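Local coordinates for putative ArsC family related protein (Bacteroides fragilis, PDB 3GKX) that is of unknown function but belongs to the ArsC family, whose members adopt a thioredoxin-like fold and include arsenate reductases, at residues L7-P12 / K47-L52; K69-S74 / G93-R98. All blocks are in the same frame, centred on the assembly; numbering follows the deposited sequence.

Contacts 1 and 2 follow one another along the chain, the first closing before the second opens, and their centres lie about 16 Å apart, both within the ArsC-like part of the chain. Contact 1, about 4 Å from the centre of the chain, joins strand 7-10 of the four-stranded sheet to helix 43-53. Contact 2, about 12 Å from that centre, ties the turn between helices 66-70 and 73-76 to the loop running into strand 100-102. In one of its two conformers Arg98 packs with CD 3.6 Å from Tyr11 CB and also touches Cys14, which with Cys17 forms a CxxC pattern of thioredoxin type at the start of helix 15-26, whose role here is unconfirmed.

Contact 1 (L7-P12 / K47-L52); sequences LFLQYP and KAWIPL
The six-membered ring of the Trp49 indole, the part farthest from its backbone, is met by methyl groups of Leu7 and Leu9, both approaching at a slant to the ring plane. In this thioredoxin-like fold strand 7-10 is an inner strand of the mixed sheet, and Trp49 belongs to helix 43-53 of the helical insertion that ArsC proteins carry between the second and third strands. The backbones stay far apart, with Leu7 CA and Trp49 CA 11.2 Å from each other, so the long side chains do the bridging. Trp49 reaches out with CG anti to the carbonyl carbon (chi1 -60°), which sends the indole from the helix toward the sheet. Leu9 comes from the opposite direction, and its CD2 methyl sits 4.1 Å from Trp49 CZ3 and equally near CH2. Leu7 instead crosses the tryptophan at about a right angle. With its CG turned anti to the backbone N (chi1 -179°), it extends beside Leu9, and Leu7 CD2 lies 3.6 Å from Leu9 CD1. The two leucines, one residue apart on the strand, each give their CD2 to the same ring, while Leu9 CD1 packs against Leu7.

The contact is wholly apolar and modest in area, 98 Å² over both segments, and is widened by Val102 and Arg34 of the flanking strands, each of which also touches Trp49. Phe8, between the two leucines, instead packs on Ala20, Lys21 and Leu24 of helix 15-26. Leu7 and Leu9 thus join this inner strand to helix 43-53, and Phe8 joins it to helix 15-26. Next along the rim from CH2, Trp49 CZ2, the benzo carbon bonded to CE2, lies 4.1 Å from Leu7 CD2.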
loop_
_atom_site.group_PDB
_atom_site.type_symbol
_atom_site.label_atom_id
_atom_site.label_comp_id
_atom_site.label_asym_id
_atom_site.label_seq_id
_atom_site.Cartn_x
_atom_site.Cartn_y
_atom_site.Cartn_z
ATOM N N LEU B 7 -12.551 -0.642 -15.253
ATOM C CA LEU B 7 -13.025 -1.997 -15.048
ATOM C C LEU B 7 -13.526 -2.132 -13.619
ATOM O O LEU B 7 -12.789 -1.864 -12.675
ATOM C CB LEU B 7 -11.936 -3.013 -15.415
ATOM C CG LEU B 7 -12.238 -4.510 -15.302
ATOM C CD1 LEU B 7 -13.193 -5.003 -16.464
ATOM C CD2 LEU B 7 -10.950 -5.288 -15.309
ATOM N N PHE B 8 -14.813 -2.482 -13.495
ATOM C CA PHE B 8 -15.537 -2.692 -12.237
ATOM C C PHE B 8 -15.756 -4.184 -11.913
ATOM O O PHE B 8 -16.593 -4.863 -12.540
ATOM C CB PHE B 8 -16.908 -2.054 -12.386
ATOM C CG PHE B 8 -17.764 -2.139 -11.159
ATOM C CD1 PHE B 8 -19.078 -2.614 -11.244
ATOM C CD2 PHE B 8 -17.282 -1.718 -9.926
ATOM C CE1 PHE B 8 -19.913 -2.651 -10.111
ATOM C CE2 PHE B 8 -18.108 -1.773 -8.765
ATOM C CZ PHE B 8 -19.428 -2.237 -8.862
ATOM N N LEU B 9 -15.010 -4.691 -10.935
ATOM C CA LEU B 9 -15.118 -6.070 -10.554
ATOM C C LEU B 9 -15.905 -6.200 -9.250
ATOM O O LEU B 9 -15.548 -5.620 -8.201
ATOM C CB LEU B 9 -13.738 -6.693 -10.423
ATOM C CG LEU B 9 -12.874 -6.887 -11.667
ATOM C CD1 LEU B 9 -11.897 -5.685 -11.846
ATOM C CD2 LEU B 9 -12.109 -8.215 -11.542
ATOM N N GLN B 10 -16.978 -6.976 -9.308
ATOM C CA GLN B 10 -17.916 -7.031 -8.186
ATOM C C GLN B 10 -18.582 -8.393 -8.038
ATOM O O GLN B 10 -18.528 -9.217 -8.945
ATOM C CB GLN B 10 -18.996 -5.943 -8.344
ATOM C CG GLN B 10 -19.873 -6.138 -9.579
ATOM C CD GLN B 10 -21.334 -5.879 -9.289
ATOM O OE1 GLN B 10 -21.726 -5.645 -8.132
ATOM N NE2 GLN B 10 -22.161 -5.942 -10.333
ATOM N N TYR B 11 -19.203 -8.594 -6.872
ATOM C CA TYR B 11 -20.096 -9.713 -6.591
ATOM C C TYR B 11 -21.482 -9.121 -6.291
ATOM O O TYR B 11 -21.659 -8.473 -5.250
ATOM C CB TYR B 11 -19.572 -10.572 -5.421
ATOM C CG TYR B 11 -20.452 -11.761 -5.086
ATOM C CD1 TYR B 11 -20.487 -12.884 -5.915
ATOM C CD2 TYR B 11 -21.269 -11.754 -3.946
ATOM C CE1 TYR B 11 -21.313 -13.983 -5.612
ATOM C CE2 TYR B 11 -22.101 -12.852 -3.629
ATOM C CZ TYR B 11 -22.107 -13.958 -4.466
ATOM O OH TYR B 11 -22.905 -15.036 -4.174
ATOM N N PRO B 12 -22.457 -9.333 -7.211
ATOM C CA PRO B 12 -23.740 -8.606 -7.228
ATOM C C PRO B 12 -24.582 -8.733 -5.943
ATOM O O PRO B 12 -25.293 -7.780 -5.598
ATOM C CB PRO B 12 -24.492 -9.228 -8.419
ATOM C CG PRO B 12 -23.476 -9.868 -9.246
ATOM C CD PRO B 12 -22.426 -10.366 -8.262
ATOM N N LYS B 47 -0.744 -9.110 -10.255
ATOM C CA LYS B 47 0.620 -8.604 -10.202
ATOM C C LYS B 47 0.746 -7.212 -10.803
ATOM O O LYS B 47 1.673 -6.506 -10.489
ATOM C CB LYS B 47 1.597 -9.581 -10.869
ATOM C CG LYS B 47 2.184 -10.636 -9.913
ATOM C CD LYS B 47 3.305 -11.451 -10.595
ATOM C CE LYS B 47 3.955 -12.448 -9.600
ATOM N NZ LYS B 47 4.510 -13.694 -10.227
ATOM N N ALA B 48 -0.171 -6.826 -11.676
ATOM C CA ALA B 48 -0.237 -5.429 -12.171
ATOM C C ALA B 48 -1.148 -4.566 -11.282
ATOM O O ALA B 48 -0.849 -3.397 -11.002
ATOM C CB ALA B 48 -0.724 -5.400 -13.626
ATOM N N TRP B 49 -2.261 -5.137 -10.825
ATOM C CA TRP B 49 -3.238 -4.325 -10.065
ATOM C C TRP B 49 -2.770 -3.929 -8.674
ATOM O O TRP B 49 -3.080 -2.839 -8.229
ATOM C CB TRP B 49 -4.603 -4.986 -9.975
ATOM C CG TRP B 49 -5.194 -5.217 -11.315
ATOM C CD1 TRP B 49 -4.815 -4.627 -12.480
ATOM C CD2 TRP B 49 -6.307 -6.082 -11.640
ATOM N NE1 TRP B 49 -5.595 -5.097 -13.515
ATOM C CE2 TRP B 49 -6.516 -5.985 -13.025
ATOM C CE3 TRP B 49 -7.109 -6.953 -10.899
ATOM C CZ2 TRP B 49 -7.491 -6.727 -13.688
ATOM C CZ3 TRP B 49 -8.091 -7.676 -11.557
ATOM C CH2 TRP B 49 -8.271 -7.558 -12.935
ATOM N N ILE B 50 -2.011 -4.791 -7.997
ATOM C CA ILE B 50 -1.686 -4.513 -6.605
ATOM C C ILE B 50 -0.744 -3.309 -6.465
ATOM O O ILE B 50 -1.026 -2.416 -5.656
ATOM C CB ILE B 50 -1.134 -5.769 -5.891
ATOM C CG1 ILE B 50 -2.246 -6.777 -5.695
ATOM C CG2 ILE B 50 -0.449 -5.393 -4.549
ATOM C CD1 ILE B 50 -1.732 -8.177 -5.334
ATOM N N PRO B 51 0.387 -3.296 -7.222
ATOM C CA PRO B 51 1.278 -2.136 -7.203
ATOM C C PRO B 51 0.580 -0.834 -7.584
ATOM O O PRO B 51 0.845 0.169 -6.963
ATOM C CB PRO B 51 2.383 -2.474 -8.225
ATOM C CG PRO B 51 2.102 -3.823 -8.712
ATOM C CD PRO B 51 0.984 -4.442 -7.929
ATOM N N LEU B 52 -0.331 -0.874 -8.551
ATOM C CA LEU B 52 -1.100 0.328 -8.962
ATOM C C LEU B 52 -1.977 0.821 -7.856
ATOM O O LEU B 52 -2.211 2.016 -7.747
ATOM C CB LEU B 52 -1.983 0.002 -10.171
ATOM C CG LEU B 52 -2.422 1.059 -11.173
ATOM C CD1 LEU B 52 -1.308 2.055 -11.492
ATOM C CD2 LEU B 52 -2.850 0.297 -12.436
#

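Contact 2 (K69-S74 / G93-R98); sequences KELKLS and GKLVKR
Apolar contact between Leu95 and two leucines, Leu71 and Leu73, accounts for the meeting of these segments. Leu95 forks toward them: its CD2 comes within 3.4 Å of Leu73 CD1, tighter than usual for two methyls, while its CD1 lies at 4.2 Å from Leu71 CD1. Both partners cross Leu95 at about a right angle. In Leu73, CG anti to the carbonyl carbon (chi1 -58°) puts CD1 against Leu95.

Backbone bonds shape each side separately. The end of helix 66-70 closes in a Schellman motif in which Lys72 has positive phi (51°) and its N bonds to Lys69 O at 3.0 Å. The same residue is the N-cap of helix 73-76; the turn lies between Leu71 and Leu73, both of which point toward Leu95. In the other segment, Val96 N bonds to Gly93 O at 3.1 Å and closes the 3-10 turn that carries Leu95.

Leu88 of helix 82-89 touches both Leu73 and Leu95, and Val67 of helix 66-70 also packs on Leu95. The contact thereby gathers three short helices around the loop leading from helix 82-89 into strand 100-102.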
loop_
_atom_site.group_PDB
_atom_site.type_symbol
_atom_site.label_atom_id
_atom_site.label_comp_id
_atom_site.label_asym_id
_atom_site.label_seq_id
_atom_site.Cartn_x
_atom_site.Cartn_y
_atom_site.Cartn_z
ATOM N N LYS B 69 -12.448 -17.513 6.049
ATOM C CA LYS B 69 -12.683 -17.985 7.417
ATOM C C LYS B 69 -12.176 -19.421 7.587
ATOM O O LYS B 69 -11.336 -19.692 8.447
ATOM C CB LYS B 69 -14.190 -17.900 7.714
ATOM C CG LYS B 69 -14.612 -17.881 9.168
ATOM C CD LYS B 69 -16.029 -18.466 9.276
ATOM C CE LYS B 69 -16.880 -17.744 10.297
ATOM N NZ LYS B 69 -16.966 -18.540 11.565
ATOM N N GLU B 70 -12.659 -20.322 6.737
ATOM C CA GLU B 70 -12.370 -21.747 6.860
ATOM C C GLU B 70 -10.979 -22.185 6.372
ATOM O O GLU B 70 -10.593 -23.336 6.588
ATOM C CB GLU B 70 -13.490 -22.570 6.217
ATOM C CG GLU B 70 -14.701 -22.741 7.128
ATOM C CD GLU B 70 -15.999 -22.446 6.417
ATOM O OE1 GLU B 70 -15.940 -21.921 5.284
ATOM O OE2 GLU B 70 -17.074 -22.729 6.985
ATOM N N LEU B 71 -10.242 -21.284 5.718
ATOM C CA LEU B 71 -8.820 -21.489 5.423
ATOM C C LEU B 71 -7.920 -20.786 6.454
ATOM O O LEU B 71 -6.688 -20.735 6.299
ATOM C CB LEU B 71 -8.467 -20.967 4.031
ATOM C CG LEU B 71 -9.010 -21.522 2.718
ATOM C CD1 LEU B 71 -8.425 -20.647 1.619
ATOM C CD2 LEU B 71 -8.623 -22.968 2.507
ATOM N N LYS B 72 -8.533 -20.205 7.482
ATOM C CA LYS B 72 -7.803 -19.568 8.578
ATOM C C LYS B 72 -6.760 -18.591 8.063
ATOM O O LYS B 72 -5.636 -18.543 8.571
ATOM C CB LYS B 72 -7.150 -20.613 9.508
ATOM C CG LYS B 72 -8.101 -21.657 10.083
ATOM C CD LYS B 72 -7.639 -22.091 11.468
ATOM C CE LYS B 72 -8.463 -23.256 12.009
ATOM N NZ LYS B 72 -9.911 -22.935 12.096
ATOM N N LEU B 73 -7.133 -17.801 7.059
ATOM C CA LEU B 73 -6.200 -16.827 6.469
ATOM C C LEU B 73 -5.860 -15.652 7.393
ATOM O O LEU B 73 -4.790 -15.066 7.268
ATOM C CB LEU B 73 -6.662 -16.358 5.095
ATOM C CG LEU B 73 -6.888 -17.378 3.973
ATOM C CD1 LEU B 73 -6.903 -16.666 2.618
ATOM C CD2 LEU B 73 -5.856 -18.498 3.971
ATOM N N SER B 74 -6.769 -15.331 8.316
ATOM C CA SER B 74 -6.482 -14.500 9.498
ATOM C C SER B 74 -5.102 -14.775 10.140
ATOM O O SER B 74 -4.335 -13.856 10.468
ATOM C CB SER B 74 -7.547 -14.749 10.542
ATOM N N GLY B 93 -11.997 -16.482 -6.564
ATOM C CA GLY B 93 -12.485 -15.083 -6.576
ATOM C C GLY B 93 -13.213 -14.661 -5.307
ATOM O O GLY B 93 -13.272 -13.467 -4.989
ATOM N N LYS B 94 -13.746 -15.634 -4.567
ATOM C CA LYS B 94 -14.375 -15.371 -3.273
ATOM C C LYS B 94 -13.363 -14.836 -2.259
ATOM O O LYS B 94 -13.721 -14.074 -1.351
ATOM C CB LYS B 94 -15.052 -16.633 -2.745
ATOM C CG LYS B 94 -16.182 -17.114 -3.659
ATOM C CD LYS B 94 -16.765 -18.460 -3.228
ATOM C CE LYS B 94 -17.682 -18.999 -4.332
ATOM N NZ LYS B 94 -18.811 -19.849 -3.845
ATOM N N LEU B 95 -12.097 -15.215 -2.447
ATOM C CA LEU B 95 -10.993 -14.719 -1.654
ATOM C C LEU B 95 -10.583 -13.239 -1.940
ATOM O O LEU B 95 -9.897 -12.631 -1.119
ATOM C CB LEU B 95 -9.792 -15.652 -1.808
ATOM C CG LEU B 95 -9.743 -16.923 -0.958
ATOM C CD1 LEU B 95 -8.579 -17.747 -1.402
ATOM C CD2 LEU B 95 -9.615 -16.613 0.519
ATOM N N VAL B 96 -11.009 -12.662 -3.066
ATOM C CA VAL B 96 -10.585 -11.286 -3.432
ATOM C C VAL B 96 -11.526 -10.215 -2.857
ATOM O O VAL B 96 -12.737 -10.319 -2.996
ATOM C CB VAL B 96 -10.479 -11.098 -4.969
ATOM C CG1 VAL B 96 -9.803 -9.813 -5.292
ATOM C CG2 VAL B 96 -9.712 -12.270 -5.603
ATOM N N LYS B 97 -10.970 -9.191 -2.208
ATOM C CA LYS B 97 -11.756 -8.018 -1.819
ATOM C C LYS B 97 -12.596 -7.482 -2.997
ATOM O O LYS B 97 -12.135 -7.474 -4.150
ATOM C CB LYS B 97 -10.821 -6.926 -1.312
ATOM C CG LYS B 97 -11.526 -5.715 -0.718
ATOM C CD LYS B 97 -11.874 -5.959 0.744
ATOM C CE LYS B 97 -12.284 -4.666 1.425
ATOM N NZ LYS B 97 -13.721 -4.334 1.211
ATOM N N ARG B 98 -13.804 -7.021 -2.695
ATOM C CA ARG B 98 -14.701 -6.454 -3.702
ATOM C C ARG B 98 -15.516 -5.301 -3.121
ATOM O O ARG B 98 -15.780 -5.274 -1.926
ATOM C CB ARG B 98 -15.639 -7.531 -4.248
ATOM C CG ARG B 98 -16.668 -7.958 -3.245
ATOM C CD ARG B 98 -16.936 -9.419 -3.325
ATOM N NE ARG B 98 -17.950 -9.784 -2.345
ATOM C CZ ARG B 98 -18.113 -11.003 -1.851
ATOM N NH1 ARG B 98 -17.325 -11.984 -2.250
ATOM N NH2 ARG B 98 -19.073 -11.235 -0.969
#